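Local structure of AT-less polyketide synthase (Streptomyces platensis subsp. rosaceus, 4TKT) at residues D92-L97 and V213-H218; A137-Y142 and H361-A366; G68-I73 and P249-G254. The protein is probably a ketosynthase domain that forms carbon-carbon bonds by decarboxylative condensation during isomigrastatin assembly on an AT-less type I polyketide synthase. All blocks are in the same frame, centred on the assembly; numbering follows the deposited sequence.

Contact 1: D92-L97 and V213-H218; sequences DPQERL and VNLSVH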
loop_
_atom_site.group_PDB
_atom_site.type_symbol
_atom_site.label_atom_id
_atom_site.label_comp_id
_atom_site.label_asym_id
_atom_site.label_seq_id
_atom_site.Cartn_x
_atom_site.Cartn_y
_atom_site.Cartn_z
ATOM N N ASP A 92 9.497 -16.271 5.274
ATOM C CA ASP A 92 9.288 -15.694 3.952
ATOM C C ASP A 92 9.287 -14.171 4.004
ATOM O O ASP A 92 8.501 -13.578 4.735
ATOM C CB ASP A 92 7.974 -16.216 3.356
ATOM C CG ASP A 92 7.639 -15.586 2.007
ATOM O OD1 ASP A 92 8.563 -15.179 1.275
ATOM O OD2 ASP A 92 6.436 -15.510 1.674
ATOM N N PRO A 93 10.188 -13.541 3.233
ATOM C CA PRO A 93 10.294 -12.082 3.128
ATOM C C PRO A 93 8.958 -11.399 2.857
ATOM O O PRO A 93 8.753 -10.269 3.297
ATOM C CB PRO A 93 11.249 -11.893 1.951
ATOM C CG PRO A 93 12.126 -13.082 2.013
ATOM C CD PRO A 93 11.256 -14.219 2.476
ATOM N N GLN A 94 8.060 -12.080 2.150
ATOM C CA GLN A 94 6.738 -11.531 1.874
ATOM C C GLN A 94 5.937 -11.345 3.158
ATOM O O GLN A 94 5.241 -10.344 3.317
ATOM C CB GLN A 94 5.975 -12.427 0.900
ATOM C CG GLN A 94 6.564 -12.450 -0.500
ATOM C CD GLN A 94 5.731 -13.270 -1.469
ATOM O OE1 GLN A 94 5.633 -12.942 -2.654
ATOM N NE2 GLN A 94 5.126 -14.343 -0.971
ATOM N N GLU A 95 6.034 -12.307 4.072
ATOM C CA GLU A 95 5.409 -12.172 5.384
ATOM C C GLU A 95 6.042 -11.020 6.158
ATOM O O GLU A 95 5.347 -10.230 6.798
ATOM C CB GLU A 95 5.534 -13.463 6.195
ATOM C CG GLU A 95 5.065 -14.714 5.484
ATOM C CD GLU A 95 5.342 -15.970 6.289
ATOM O OE1 GLU A 95 5.404 -15.875 7.534
ATOM O OE2 GLU A 95 5.503 -17.049 5.680
ATOM N N ARG A 96 7.367 -10.936 6.099
ATOM C CA ARG A 96 8.101 -9.911 6.828
ATOM C C ARG A 96 7.726 -8.509 6.360
ATOM O O ARG A 96 7.437 -7.634 7.176
ATOM C CB ARG A 96 9.611 -10.123 6.683
ATOM C CG ARG A 96 10.137 -11.384 7.358
ATOM C CD ARG A 96 11.657 -11.420 7.325
ATOM N NE ARG A 96 12.176 -12.520 6.518
ATOM C CZ ARG A 96 13.370 -12.517 5.933
ATOM N NH1 ARG A 96 14.165 -11.464 6.052
ATOM N NH2 ARG A 96 13.765 -13.562 5.222
ATOM N N LEU A 97 7.716 -8.303 5.047
ATOM C CA LEU A 97 7.440 -6.981 4.496
ATOM C C LEU A 97 5.976 -6.580 4.653
ATOM O O LEU A 97 5.661 -5.392 4.736
ATOM C CB LEU A 97 7.839 -6.918 3.019
ATOM C CG LEU A 97 9.334 -7.048 2.718
ATOM C CD1 LEU A 97 9.657 -6.517 1.330
ATOM C CD2 LEU A 97 10.163 -6.334 3.769
ATOM N N VAL A 213 1.049 -8.541 -1.762
ATOM C CA VAL A 213 2.499 -8.572 -1.679
ATOM C C VAL A 213 3.061 -9.474 -2.772
ATOM O O VAL A 213 2.516 -10.543 -3.054
ATOM C CB VAL A 213 2.978 -9.053 -0.289
ATOM C CG1 VAL A 213 2.326 -10.378 0.080
ATOM C CG2 VAL A 213 4.496 -9.161 -0.244
ATOM N N ASN A 214 4.141 -9.029 -3.402
ATOM C CA ASN A 214 4.793 -9.824 -4.427
ATOM C C ASN A 214 6.282 -9.533 -4.505
ATOM O O ASN A 214 6.687 -8.392 -4.722
ATOM C CB ASN A 214 4.138 -9.573 -5.783
ATOM C CG ASN A 214 4.706 -10.456 -6.870
ATOM O OD1 ASN A 214 4.367 -11.633 -6.965
ATOM N ND2 ASN A 214 5.573 -9.891 -7.701
ATOM N N LEU A 215 7.095 -10.570 -4.326
ATOM C CA LEU A 215 8.544 -10.421 -4.384
ATOM C C LEU A 215 9.162 -11.368 -5.406
ATOM O O LEU A 215 8.588 -12.409 -5.731
ATOM C CB LEU A 215 9.164 -10.664 -3.006
ATOM C CG LEU A 215 8.709 -9.726 -1.886
ATOM C CD1 LEU A 215 9.402 -10.065 -0.574
ATOM C CD2 LEU A 215 8.951 -8.269 -2.266
ATOM N N SER A 216 10.333 -10.998 -5.911
ATOM C CA SER A 216 11.071 -11.847 -6.837
ATOM C C SER A 216 12.363 -12.316 -6.184
ATOM O O SER A 216 13.431 -11.756 -6.429
ATOM C CB SER A 216 11.371 -11.103 -8.141
ATOM O OG SER A 216 10.177 -10.714 -8.799
ATOM N N VAL A 217 12.265 -13.351 -5.358
ATOM C CA VAL A 217 13.389 -13.769 -4.528
ATOM C C VAL A 217 14.171 -14.940 -5.120
ATOM O O VAL A 217 15.222 -15.317 -4.603
ATOM C CB VAL A 217 12.910 -14.160 -3.118
ATOM C CG1 VAL A 217 11.986 -13.086 -2.561
ATOM C CG2 VAL A 217 12.196 -15.489 -3.159
ATOM N N HIS A 218 13.663 -15.505 -6.209
ATOM C CA HIS A 218 14.231 -16.722 -6.779
ATOM C C HIS A 218 14.275 -16.639 -8.309
ATOM O O HIS A 218 13.376 -16.073 -8.930
ATOM C CB HIS A 218 13.414 -17.930 -6.316
ATOM C CG HIS A 218 14.090 -19.247 -6.533
ATOM N ND1 HIS A 218 13.915 -19.994 -7.678
ATOM C CD2 HIS A 218 14.931 -19.958 -5.746
ATOM C CE1 HIS A 218 14.622 -21.106 -7.589
ATOM N NE2 HIS A 218 15.248 -21.108 -6.426
HETATM O O HOH W 1 3.619 -13.455 -4.411
#

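Contact 2: A137-Y142 and H361-A366; sequences AMYSEY and HLESAA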
loop_
_atom_site.group_PDB
_atom_site.type_symbol
_atom_site.label_atom_id
_atom_site.label_comp_id
_atom_site.label_asym_id
_atom_site.label_seq_id
_atom_site.Cartn_x
_atom_site.Cartn_y
_atom_site.Cartn_z
ATOM N N ALA A 137 -1.553 -12.831 -2.525
ATOM C CA ALA A 137 -0.216 -13.269 -2.908
ATOM C C ALA A 137 -0.324 -14.522 -3.763
ATOM O O ALA A 137 -1.311 -15.248 -3.671
ATOM C CB ALA A 137 0.636 -13.526 -1.684
HETATM N N MSE A 138 0.684 -14.783 -4.590
HETATM C CA MSE A 138 0.612 -15.924 -5.496
HETATM C C MSE A 138 1.879 -16.781 -5.551
HETATM O O MSE A 138 1.843 -17.897 -6.066
HETATM C CB MSE A 138 0.265 -15.447 -6.908
HETATM C CG MSE A 138 1.294 -14.526 -7.544
HETATM SE SE MSE A 138 0.844 -14.068 -9.397
HETATM C CE MSE A 138 1.010 -15.831 -10.211
ATOM N N TYR A 139 2.989 -16.276 -5.025
ATOM C CA TYR A 139 4.249 -17.022 -5.072
ATOM C C TYR A 139 4.732 -17.457 -3.697
ATOM O O TYR A 139 4.652 -16.699 -2.733
ATOM C CB TYR A 139 5.349 -16.191 -5.738
ATOM C CG TYR A 139 5.149 -15.951 -7.214
ATOM C CD1 TYR A 139 5.271 -16.989 -8.128
ATOM C CD2 TYR A 139 4.858 -14.680 -7.697
ATOM C CE1 TYR A 139 5.095 -16.774 -9.483
ATOM C CE2 TYR A 139 4.680 -14.453 -9.050
ATOM C CZ TYR A 139 4.800 -15.505 -9.939
ATOM O OH TYR A 139 4.623 -15.291 -11.286
ATOM N N SER A 140 5.243 -18.682 -3.623
ATOM C CA SER A 140 5.925 -19.174 -2.429
ATOM C C SER A 140 7.313 -19.667 -2.801
ATOM O O SER A 140 7.592 -20.862 -2.732
ATOM C CB SER A 140 5.133 -20.295 -1.763
ATOM O OG SER A 140 3.933 -19.802 -1.203
ATOM N N GLU A 141 8.180 -18.738 -3.191
ATOM C CA GLU A 141 9.476 -19.087 -3.762
ATOM C C GLU A 141 10.591 -19.299 -2.741
ATOM O O GLU A 141 11.507 -20.080 -2.993
ATOM C CB GLU A 141 9.909 -18.008 -4.748
ATOM C CG GLU A 141 9.080 -17.961 -6.011
ATOM C CD GLU A 141 9.634 -16.976 -7.017
ATOM O OE1 GLU A 141 9.937 -15.825 -6.623
ATOM O OE2 GLU A 141 9.777 -17.359 -8.198
ATOM N N TYR A 142 10.523 -18.597 -1.610
ATOM C CA TYR A 142 11.551 -18.695 -0.570
ATOM C C TYR A 142 11.769 -20.157 -0.190
ATOM O O TYR A 142 12.898 -20.622 -0.039
ATOM C CB TYR A 142 11.144 -17.870 0.651
ATOM C CG TYR A 142 12.289 -17.434 1.539
ATOM C CD1 TYR A 142 13.370 -16.735 1.020
ATOM C CD2 TYR A 142 12.271 -17.695 2.900
ATOM C CE1 TYR A 142 14.411 -16.326 1.833
ATOM C CE2 TYR A 142 13.307 -17.291 3.721
ATOM C CZ TYR A 142 14.374 -16.606 3.184
ATOM O OH TYR A 142 15.407 -16.200 3.999
ATOM N N HIS A 361 5.221 -5.224 -13.822
ATOM C CA HIS A 361 4.068 -6.044 -13.475
ATOM C C HIS A 361 4.236 -6.656 -12.084
ATOM O O HIS A 361 4.955 -7.644 -11.908
ATOM C CB HIS A 361 3.868 -7.140 -14.528
ATOM C CG HIS A 361 2.595 -7.914 -14.373
ATOM N ND1 HIS A 361 1.621 -7.578 -13.456
ATOM C CD2 HIS A 361 2.136 -9.010 -15.021
ATOM C CE1 HIS A 361 0.620 -8.432 -13.547
ATOM N NE2 HIS A 361 0.907 -9.313 -14.489
ATOM N N LEU A 362 3.566 -6.067 -11.099
ATOM C CA LEU A 362 3.712 -6.496 -9.712
ATOM C C LEU A 362 2.876 -7.731 -9.405
ATOM O O LEU A 362 2.838 -8.191 -8.265
ATOM C CB LEU A 362 3.337 -5.360 -8.755
ATOM C CG LEU A 362 4.503 -4.500 -8.255
ATOM C CD1 LEU A 362 5.282 -3.903 -9.416
ATOM C CD2 LEU A 362 4.005 -3.403 -7.324
ATOM N N GLU A 363 2.210 -8.257 -10.428
ATOM C CA GLU A 363 1.448 -9.495 -10.310
ATOM C C GLU A 363 0.431 -9.452 -9.166
ATOM O O GLU A 363 -0.525 -8.679 -9.215
ATOM C CB GLU A 363 2.410 -10.677 -10.150
ATOM C CG GLU A 363 2.988 -11.141 -11.486
ATOM C CD GLU A 363 4.328 -11.840 -11.360
ATOM O OE1 GLU A 363 5.106 -11.490 -10.448
ATOM O OE2 GLU A 363 4.605 -12.739 -12.185
ATOM N N SER A 364 0.635 -10.267 -8.136
ATOM C CA SER A 364 -0.328 -10.351 -7.038
ATOM C C SER A 364 -0.479 -9.029 -6.281
ATOM O O SER A 364 -1.432 -8.849 -5.524
ATOM C CB SER A 364 0.067 -11.465 -6.068
ATOM O OG SER A 364 1.399 -11.311 -5.616
ATOM N N ALA A 365 0.455 -8.106 -6.494
ATOM C CA ALA A 365 0.404 -6.797 -5.851
ATOM C C ALA A 365 0.131 -5.678 -6.857
ATOM O O ALA A 365 0.193 -4.501 -6.510
ATOM C CB ALA A 365 1.703 -6.526 -5.109
ATOM N N ALA A 366 -0.170 -6.050 -8.097
ATOM C CA ALA A 366 -0.375 -5.067 -9.159
ATOM C C ALA A 366 -1.565 -4.162 -8.872
ATOM O O ALA A 366 -1.544 -2.972 -9.187
ATOM C CB ALA A 366 -0.561 -5.765 -10.498
#

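Contact 3: G68-I73 and P249-G254; sequences GFLDGI and PGEGVG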
loop_
_atom_site.group_PDB
_atom_site.type_symbol
_atom_site.label_atom_id
_atom_site.label_comp_id
_atom_site.label_asym_id
_atom_site.label_seq_id
_atom_site.Cartn_x
_atom_site.Cartn_y
_atom_site.Cartn_z
ATOM N N GLY A 68 11.231 -4.726 -11.736
ATOM C CA GLY A 68 11.011 -3.654 -10.784
ATOM C C GLY A 68 11.314 -4.200 -9.406
ATOM O O GLY A 68 10.580 -5.045 -8.894
ATOM N N PHE A 69 12.404 -3.736 -8.807
ATOM C CA PHE A 69 12.882 -4.337 -7.569
ATOM C C PHE A 69 12.816 -3.407 -6.372
ATOM O O PHE A 69 13.079 -2.214 -6.483
ATOM C CB PHE A 69 14.320 -4.827 -7.744
ATOM C CG PHE A 69 14.448 -6.007 -8.656
ATOM C CD1 PHE A 69 14.223 -7.288 -8.184
ATOM C CD2 PHE A 69 14.788 -5.838 -9.987
ATOM C CE1 PHE A 69 14.337 -8.377 -9.018
ATOM C CE2 PHE A 69 14.907 -6.926 -10.825
ATOM C CZ PHE A 69 14.678 -8.196 -10.339
ATOM N N LEU A 70 12.461 -3.975 -5.225
ATOM C CA LEU A 70 12.567 -3.272 -3.957
ATOM C C LEU A 70 14.018 -3.299 -3.490
ATOM O O LEU A 70 14.841 -4.020 -4.054
ATOM C CB LEU A 70 11.657 -3.907 -2.905
ATOM C CG LEU A 70 10.162 -3.935 -3.222
ATOM C CD1 LEU A 70 9.378 -4.417 -2.016
ATOM C CD2 LEU A 70 9.682 -2.565 -3.665
ATOM N N ASP A 71 14.333 -2.517 -2.465
ATOM C CA ASP A 71 15.670 -2.548 -1.883
ATOM C C ASP A 71 15.640 -3.161 -0.491
ATOM O O ASP A 71 14.789 -2.817 0.331
ATOM C CB ASP A 71 16.277 -1.147 -1.828
ATOM C CG ASP A 71 16.675 -0.632 -3.196
ATOM O OD1 ASP A 71 17.729 -1.066 -3.709
ATOM O OD2 ASP A 71 15.941 0.207 -3.757
ATOM N N GLY A 72 16.568 -4.079 -0.240
ATOM C CA GLY A 72 16.697 -4.711 1.059
ATOM C C GLY A 72 15.467 -5.481 1.495
ATOM O O GLY A 72 14.888 -5.192 2.542
ATOM N N ILE A 73 15.064 -6.465 0.695
ATOM C CA ILE A 73 13.902 -7.282 1.029
ATOM C C ILE A 73 14.237 -8.289 2.126
ATOM O O ILE A 73 13.358 -8.990 2.626
ATOM C CB ILE A 73 13.355 -8.036 -0.201
ATOM C CG1 ILE A 73 14.377 -9.052 -0.709
ATOM C CG2 ILE A 73 12.968 -7.062 -1.306
ATOM C CD1 ILE A 73 13.855 -9.904 -1.833
ATOM N N PRO A 249 8.425 -8.494 -14.712
ATOM C CA PRO A 249 7.945 -8.671 -13.337
ATOM C C PRO A 249 8.442 -7.573 -12.404
ATOM O O PRO A 249 9.529 -7.037 -12.606
ATOM C CB PRO A 249 8.518 -10.033 -12.938
ATOM C CG PRO A 249 9.702 -10.214 -13.811
ATOM C CD PRO A 249 9.353 -9.562 -15.117
ATOM N N GLY A 250 7.641 -7.244 -11.397
ATOM C CA GLY A 250 8.004 -6.218 -10.438
ATOM C C GLY A 250 7.669 -6.616 -9.014
ATOM O O GLY A 250 6.767 -7.419 -8.782
ATOM N N GLU A 251 8.409 -6.055 -8.061
ATOM C CA GLU A 251 8.187 -6.315 -6.641
ATOM C C GLU A 251 7.358 -5.207 -6.007
ATOM O O GLU A 251 7.421 -4.061 -6.439
ATOM C CB GLU A 251 9.519 -6.449 -5.901
ATOM C CG GLU A 251 10.308 -7.694 -6.241
ATOM C CD GLU A 251 11.617 -7.770 -5.483
ATOM O OE1 GLU A 251 12.196 -6.704 -5.181
ATOM O OE2 GLU A 251 12.063 -8.895 -5.181
ATOM N N GLY A 252 6.589 -5.540 -4.977
ATOM C CA GLY A 252 5.785 -4.537 -4.307
ATOM C C GLY A 252 5.007 -5.042 -3.111
ATOM O O GLY A 252 4.593 -6.200 -3.065
ATOM N N VAL A 253 4.824 -4.164 -2.130
ATOM C CA VAL A 253 4.000 -4.454 -0.962
ATOM C C VAL A 253 3.113 -3.253 -0.673
ATOM O O VAL A 253 3.604 -2.130 -0.579
ATOM C CB VAL A 253 4.840 -4.765 0.294
ATOM C CG1 VAL A 253 3.952 -5.335 1.387
ATOM C CG2 VAL A 253 5.970 -5.728 -0.025
ATOM N N GLY A 254 1.814 -3.478 -0.530
ATOM C CA GLY A 254 0.898 -2.389 -0.254
ATOM C C GLY A 254 -0.323 -2.845 0.515
ATOM O O GLY A 254 -0.659 -4.031 0.513
#

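Contact 1: D92-L97 and V213-H218
Q94 and L215 carry this contact, and their side chains run antiparallel, side by side. The Q94 chain is extended, with CD anti to CA (chi2 -176°), and it carries the amide to the backbone at N214 and L215. Its CG lies beside L215, 3.7 Å from L215 CD1. At the far end, Q94 OE1 accepts a hydrogen bond from L215 N at 3.2 Å. The N-H meets a lone pair in the plane of the amide carbonyl, with a C=O...N angle of 131°. A water lies 2.7 Å from Q94 OE1 and also near N214 OD1, and probably links the two; N214 ND2 is taken by G250 O.

The nitrogen of the amide has two acceptors. Q94 NE2 donates to D92 OD2 at 3.2 Å, on the syn lone pair of that oxygen, and to the backbone O of Y139. These partners fix which way round the amide sits. D92 stands at the N-cap of the helix, where D92 OD1 also receives a weak bond from Q94 N.

The rest is apolar. L215 points its CD1 at the start of the helix, 3.6 Å from P93 CB. L97 crosses the same leucine obliquely, its CD1 4.0 Å from L215 CD1. On the strand, V213 turns CG2 to Q94 CB at 3.8 Å. L215 thus packs against P93, Q94 and L97 in the first turn or so of the helix.

All touching residues are buried. The contact joins the N-terminal end of helix 93-109 to the end of strand 208-214 and the loop beyond it. Helix 163-173 adds I165 against Q94 and V213. From the neighbouring strand 252-260, V253 packs on L97 and V213.

Contact 2: A137-Y142 and H361-A366
Y139 and E363 make the polar part of this contact. Y139 OH donates a hydrogen bond to E363 OE2 at 2.7 Å. The hydroxyl comes from above the carboxylate plane, 57° out of it. The two side chains cross at about a right angle, and the ring and carboxylate planes are 54° apart. E363 CD lies at the ring edge, in the ring plane, and E363 OE1 is 3.3 Å from Y139 CE2. The tyrosine ring leaves the backbone with CG anti to the carbonyl carbon (chi1 -68°), which carries the hydroxyl across to the glutamate.

Van der Waals packing fills the rest. M138 is modelled as selenomethionine. Its CG rests on S364 CB at 3.6 Å, and SE touches E363 CB at 3.8 Å. The backbone of A137 closes in too, with CA 3.6 Å from S364 CB. S364 OG is used by a partner outside the two segments, the backbone O of V213.

Within 361-366, E363 CG sits over one face of the H361 ring, 4.0 Å above its plane. H361 lies near C186 and H321, consistent with the Cys-His-His active site of ketosynthases.

K221 makes a cation-pi contact with Y139. E363 OE2 has the neutral hydroxyl as donor, while OE1 has a weak bond from N214 ND2 and a long, weak ion pair with K221. Together they probably help E363 to remain charged in a largely buried setting, and the bond to Y139 probably helps hold the extended chain toward the 137-142 loop.

Contact 3: G68-I73 and P249-G254
E251 leaves its backbone with CG anti to the carbonyl carbon (chi1 -69°) and then runs fully extended (chi2 180°), which carries its carboxylate to the backbone of F69 and L70. L70 N donates to E251 OE1 at 2.7 Å, meeting the oxygen nearly along its C-O axis. F69 presents its ring edge to this oxygen, with F69 CD1 3.7 Å from E251 OE1 and the ring and carboxylate planes 74° apart. I73 comes across the end of the glutamate at about a right angle, its CD1 3.9 Å from E251 OE2. That second oxygen also takes a salt bridge from R45 and a hydrogen bond from S216 N.

L70 places its CG 3.7 Å from E251 CB. Its CD1 continues to V253 CG2, 4.2 Å away, so the leucine reaches across the start of the strand.

The backbones meet just before this. G68 N donates to P249 O at 3.0 Å, on a lone pair in the carbonyl plane. E251 N returns a bond to G68 O, modelled as so short that its exact length is doubtful. The two bonds form a single parallel bridge between G68 and G250, whose CA atoms are 4.0 Å apart.

An alanine at E251 would probably leave L70 N and S216 N without their acceptor, strip R45 of its carboxylate mate and open a gap beside F69.

The loop's far end, at G72 and I73, binds a sulfonate-bearing MES molecule, probably from the crystallisation liquor. The whole is a buried glutamate holding a loop by its backbone N-H, at the point where strand 252-260 enters the central sheet of the thiolase-like ketosynthase fold.

The three contacts form one cluster, with centres about 8 Å apart for contacts 1 and 2, about 8 Å for contacts 1 and 3, and about 10 Å for contacts 2 and 3. Contacts 1 and 3 share the central mixed sheet, where strands 208-214 and 252-260 are neighbours. Along the chain, contact 1 is nested inside the loop that contact 3 closes. Contact 2 crosses both, since 137-142 lies between their segments and 361-366 comes after them all. H361 O bonds to G250 N and so ties contact 2 to contact 3. Loops from distant parts of the sequence are thus gathered at one end of two sheet strands, with the probable active-site histidine H361 on one of the loops.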